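Local atomic coordinates of HTH-type transcriptional repressor NemR (Escherichia coli, PDB entry 4YZE), a protein that represses transcription of the nemRA-gloA operon by binding the NemR box on DNA, and responds to electrophiles and reactive chlorine species. Residues E55-Y66 with S121-G131. The protein carries 5 engineered substitutions. Residues are numbered along the deposited sequence; the frame is centred on the assembly and turned at random.
Sequences EAFGVAMLERHY and SEDMRSAMDKG
Ser121 OG takes part in two bonds: it donates to Glu55 OE2 (3.1 Å), on that oxygen's anti lone pair, and accepts from Met124 N, which makes Ser121 the N-cap of helix 122-148. The Glu55 chain leaves with CG anti to the backbone N (chi1 -179°) and bends at chi2, bringing OE2 to the serine while OE1 pairs with Arg52. Asp123 OD2 lies 3.4 Å from the same Glu55 OE2, the carboxylate planes turned steeply against each other; the nearness of the charges may raise the proton affinity of one, partly offset by Arg52. Beyond this polar end the two helical segments run nearly parallel, axes 5° apart, and the packing turns apolar. Met124 is a knob in the hole formed by Glu55, Gly58, Val59 and Leu62; its chain bends at chi3 (69°), laying CE over Gly58 CA (3.8 Å) and against Leu62 CD1 (3.6 Å). That leucine methyl also touches Ala127 CB and Met128 CG. Gly131 CA sits over one face of the Tyr66 ring, 3.6 Å from its centroid, in a CH-pi contact, while His65 CD2 lies over the other; the hydroxyl brushes Met128 CG (3.7 Å) and hydrogen-bonds Thr110. Replacing Tyr66 with an alanine would probably open a gap above Gly131 and cost Thr110 its hydroxyl partner. The Tyr66 side chain lies about 7 Å from that of Cys108, central to the response to reactive chlorine species. The contact joins helix 54-79, whose start belongs to the DNA-binding region, to helix 122-148 of the C-terminal domain, with helix 10-26 against Met61, helix 109-114 against Leu62, and the second subunit's Ile178 on Met128.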
loop_
_atom_site.group_PDB
_atom_site.type_symbol
_atom_site.label_atom_id
_atom_site.label_comp_id
_atom_site.label_asym_id
_atom_site.label_seq_id
_atom_site.Cartn_x
_atom_site.Cartn_y
_atom_site.Cartn_z
ATOM N N GLU A 55 2.309 -7.667 -22.907
ATOM C CA GLU A 55 1.093 -7.489 -22.126
ATOM C C GLU A 55 0.457 -8.836 -21.823
ATOM O O GLU A 55 0.053 -9.096 -20.692
ATOM C CB GLU A 55 0.089 -6.591 -22.856
ATOM C CG GLU A 55 -1.220 -6.356 -22.034
ATOM C CD GLU A 55 -2.350 -7.320 -22.398
ATOM O OE1 GLU A 55 -2.163 -8.161 -23.301
ATOM O OE2 GLU A 55 -3.437 -7.235 -21.791
ATOM N N ALA A 56 0.374 -9.686 -22.845
ATOM C CA ALA A 56 -0.233 -11.008 -22.693
ATOM C C ALA A 56 0.538 -11.820 -21.648
ATOM O O ALA A 56 -0.043 -12.480 -20.770
ATOM C CB ALA A 56 -0.262 -11.730 -24.040
ATOM N N PHE A 57 1.857 -11.741 -21.751
ATOM C CA PHE A 57 2.759 -12.391 -20.831
ATOM C C PHE A 57 2.527 -11.974 -19.370
ATOM O O PHE A 57 2.520 -12.819 -18.456
ATOM C CB PHE A 57 4.191 -12.068 -21.245
ATOM C CG PHE A 57 5.200 -12.521 -20.263
ATOM C CD1 PHE A 57 5.637 -13.837 -20.268
ATOM C CD2 PHE A 57 5.712 -11.642 -19.329
ATOM C CE1 PHE A 57 6.581 -14.270 -19.359
ATOM C CE2 PHE A 57 6.651 -12.063 -18.412
ATOM C CZ PHE A 57 7.089 -13.381 -18.427
ATOM N N GLY A 58 2.360 -10.670 -19.150
ATOM C CA GLY A 58 2.083 -10.152 -17.822
ATOM C C GLY A 58 0.818 -10.734 -17.202
ATOM O O GLY A 58 0.807 -11.049 -16.018
ATOM N N VAL A 59 -0.242 -10.867 -17.998
ATOM C CA VAL A 59 -1.490 -11.446 -17.504
ATOM C C VAL A 59 -1.258 -12.891 -17.062
ATOM O O VAL A 59 -1.647 -13.278 -15.955
ATOM C CB VAL A 59 -2.603 -11.430 -18.554
ATOM C CG1 VAL A 59 -3.925 -11.908 -17.928
ATOM C CG2 VAL A 59 -2.775 -10.037 -19.117
ATOM N N ALA A 60 -0.622 -13.675 -17.935
ATOM C CA ALA A 60 -0.263 -15.050 -17.623
ATOM C C ALA A 60 0.637 -15.118 -16.386
ATOM O O ALA A 60 0.446 -15.988 -15.516
ATOM C CB ALA A 60 0.410 -15.708 -18.821
ATOM N N MET A 61 1.607 -14.204 -16.308
ATOM C CA MET A 61 2.495 -14.122 -15.151
ATOM C C MET A 61 1.699 -13.910 -13.867
ATOM O O MET A 61 1.870 -14.643 -12.889
ATOM C CB MET A 61 3.488 -12.977 -15.320
ATOM C CG MET A 61 4.429 -12.775 -14.127
ATOM S SD MET A 61 5.553 -11.357 -14.359
ATOM C CE MET A 61 4.419 -9.993 -14.008
ATOM N N LEU A 62 0.819 -12.914 -13.876
ATOM C CA LEU A 62 0.059 -12.593 -12.674
ATOM C C LEU A 62 -0.841 -13.759 -12.310
ATOM O O LEU A 62 -0.925 -14.130 -11.137
ATOM C CB LEU A 62 -0.768 -11.324 -12.868
ATOM C CG LEU A 62 -0.003 -10.004 -12.864
ATOM C CD1 LEU A 62 -0.949 -8.828 -13.063
ATOM C CD2 LEU A 62 0.728 -9.851 -11.564
ATOM N N GLU A 63 -1.509 -14.333 -13.311
ATOM C CA GLU A 63 -2.451 -15.426 -13.062
ATOM C C GLU A 63 -1.708 -16.591 -12.442
ATOM O O GLU A 63 -2.203 -17.218 -11.516
ATOM C CB GLU A 63 -3.172 -15.852 -14.348
ATOM C CG GLU A 63 -4.260 -14.878 -14.789
ATOM C CD GLU A 63 -4.786 -15.167 -16.185
ATOM O OE1 GLU A 63 -4.248 -16.078 -16.851
ATOM O OE2 GLU A 63 -5.737 -14.479 -16.619
ATOM N N ARG A 64 -0.500 -16.853 -12.935
ATOM C CA ARG A 64 0.335 -17.891 -12.363
ATOM C C ARG A 64 0.642 -17.542 -10.913
ATOM O O ARG A 64 0.412 -18.345 -10.014
ATOM C CB ARG A 64 1.636 -18.058 -13.165
ATOM C CG ARG A 64 2.681 -18.940 -12.483
ATOM C CD ARG A 64 3.811 -19.322 -13.443
ATOM N NE ARG A 64 4.821 -20.186 -12.831
ATOM C CZ ARG A 64 5.827 -19.743 -12.079
ATOM N NH1 ARG A 64 5.949 -18.444 -11.824
ATOM N NH2 ARG A 64 6.705 -20.595 -11.564
ATOM N N HIS A 65 1.139 -16.332 -10.691
ATOM C CA HIS A 65 1.493 -15.883 -9.354
ATOM C C HIS A 65 0.325 -15.965 -8.360
ATOM O O HIS A 65 0.501 -16.416 -7.233
ATOM C CB HIS A 65 2.000 -14.448 -9.412
ATOM C CG HIS A 65 2.105 -13.796 -8.073
ATOM N ND1 HIS A 65 3.235 -13.886 -7.291
ATOM C CD2 HIS A 65 1.225 -13.039 -7.377
ATOM C CE1 HIS A 65 3.048 -13.213 -6.169
ATOM N NE2 HIS A 65 1.838 -12.687 -6.199
ATOM N N TYR A 66 -0.857 -15.515 -8.757
ATOM C CA TYR A 66 -1.965 -15.509 -7.812
ATOM C C TYR A 66 -2.520 -16.917 -7.611
ATOM O O TYR A 66 -3.040 -17.232 -6.541
ATOM C CB TYR A 66 -3.078 -14.533 -8.232
ATOM C CG TYR A 66 -2.685 -13.082 -8.058
ATOM C CD1 TYR A 66 -2.416 -12.553 -6.792
ATOM C CD2 TYR A 66 -2.577 -12.244 -9.153
ATOM C CE1 TYR A 66 -2.035 -11.215 -6.633
ATOM C CE2 TYR A 66 -2.203 -10.909 -9.011
ATOM C CZ TYR A 66 -1.927 -10.400 -7.756
ATOM O OH TYR A 66 -1.566 -9.068 -7.647
ATOM N N SER A 121 -2.326 -2.485 -18.598
ATOM C CA SER A 121 -3.532 -2.901 -19.314
ATOM C C SER A 121 -4.688 -3.225 -18.358
ATOM O O SER A 121 -4.469 -3.625 -17.207
ATOM C CB SER A 121 -3.257 -4.111 -20.202
ATOM O OG SER A 121 -2.931 -5.262 -19.442
ATOM N N GLU A 122 -5.919 -3.036 -18.830
ATOM C CA GLU A 122 -7.064 -3.434 -18.030
ATOM C C GLU A 122 -6.931 -4.917 -17.713
ATOM O O GLU A 122 -7.243 -5.336 -16.596
ATOM C CB GLU A 122 -8.393 -3.128 -18.735
ATOM C CG GLU A 122 -9.615 -3.861 -18.154
ATOM C CD GLU A 122 -9.836 -3.643 -16.637
ATOM O OE1 GLU A 122 -9.417 -2.602 -16.075
ATOM O OE2 GLU A 122 -10.451 -4.525 -15.997
ATOM N N ASP A 123 -6.418 -5.696 -18.671
ATOM C CA ASP A 123 -6.260 -7.129 -18.446
ATOM C C ASP A 123 -5.374 -7.406 -17.222
ATOM O O ASP A 123 -5.702 -8.279 -16.409
ATOM C CB ASP A 123 -5.767 -7.840 -19.709
ATOM C CG ASP A 123 -6.518 -7.386 -20.942
ATOM O OD1 ASP A 123 -6.988 -6.238 -20.910
ATOM O OD2 ASP A 123 -6.673 -8.152 -21.919
ATOM N N MET A 124 -4.301 -6.629 -17.058
ATOM C CA MET A 124 -3.414 -6.816 -15.904
ATOM C C MET A 124 -3.974 -6.256 -14.589
ATOM O O MET A 124 -3.894 -6.918 -13.552
ATOM C CB MET A 124 -2.013 -6.270 -16.167
ATOM C CG MET A 124 -1.217 -7.083 -17.184
ATOM S SD MET A 124 0.528 -6.594 -17.209
ATOM C CE MET A 124 1.027 -7.210 -15.589
ATOM N N ARG A 125 -4.526 -5.044 -14.622
ATOM C CA ARG A 125 -5.174 -4.485 -13.436
ATOM C C ARG A 125 -6.264 -5.442 -12.950
ATOM O O ARG A 125 -6.420 -5.664 -11.748
ATOM C CB ARG A 125 -5.765 -3.105 -13.732
ATOM C CG ARG A 125 -6.549 -2.494 -12.583
ATOM C CD ARG A 125 -7.719 -1.650 -13.105
ATOM N NE ARG A 125 -8.787 -2.466 -13.686
ATOM C CZ ARG A 125 -9.736 -3.085 -12.979
ATOM N NH1 ARG A 125 -9.757 -2.988 -11.650
ATOM N NH2 ARG A 125 -10.677 -3.801 -13.601
ATOM N N SER A 126 -6.987 -6.026 -13.898
ATOM C CA SER A 126 -8.072 -6.943 -13.583
ATOM C C SER A 126 -7.545 -8.251 -12.995
ATOM O O SER A 126 -8.147 -8.814 -12.077
ATOM C CB SER A 126 -8.924 -7.190 -14.830
ATOM O OG SER A 126 -9.826 -8.270 -14.661
ATOM N N ALA A 127 -6.415 -8.723 -13.506
ATOM C CA ALA A 127 -5.753 -9.884 -12.916
ATOM C C ALA A 127 -5.389 -9.623 -11.449
ATOM O O ALA A 127 -5.484 -10.526 -10.617
ATOM C CB ALA A 127 -4.513 -10.257 -13.702
ATOM N N MET A 128 -4.951 -8.403 -11.147
ATOM C CA MET A 128 -4.588 -8.049 -9.775
ATOM C C MET A 128 -5.827 -7.925 -8.905
ATOM O O MET A 128 -5.818 -8.316 -7.750
ATOM C CB MET A 128 -3.840 -6.731 -9.736
ATOM C CG MET A 128 -2.500 -6.775 -10.461
ATOM S SD MET A 128 -1.683 -5.177 -10.398
ATOM C CE MET A 128 -1.215 -5.092 -8.664
ATOM N N ASP A 129 -6.883 -7.351 -9.465
ATOM C CA ASP A 129 -8.101 -7.129 -8.710
ATOM C C ASP A 129 -8.595 -8.520 -8.314
ATOM O O ASP A 129 -8.859 -8.785 -7.153
ATOM C CB ASP A 129 -9.119 -6.378 -9.569
ATOM C CG ASP A 129 -10.304 -5.874 -8.770
ATOM O OD1 ASP A 129 -10.225 -5.840 -7.523
ATOM O OD2 ASP A 129 -11.315 -5.494 -9.396
ATOM N N LYS A 130 -8.643 -9.414 -9.294
ATOM C CA LYS A 130 -8.994 -10.810 -9.080
ATOM C C LYS A 130 -8.089 -11.483 -8.048
ATOM O O LYS A 130 -8.566 -12.238 -7.199
ATOM C CB LYS A 130 -8.931 -11.560 -10.415
ATOM C CG LYS A 130 -8.641 -13.040 -10.284
ATOM C CD LYS A 130 -9.912 -13.869 -10.273
ATOM C CE LYS A 130 -9.991 -14.762 -11.506
ATOM N NZ LYS A 130 -9.597 -14.038 -12.749
ATOM N N GLY A 131 -6.787 -11.215 -8.118
ATOM C CA GLY A 131 -5.853 -11.759 -7.138
ATOM C C GLY A 131 -6.250 -11.375 -5.719
ATOM O O GLY A 131 -6.383 -12.231 -4.838
HETATM O O HOH W 1 -7.099 -13.287 -13.739
#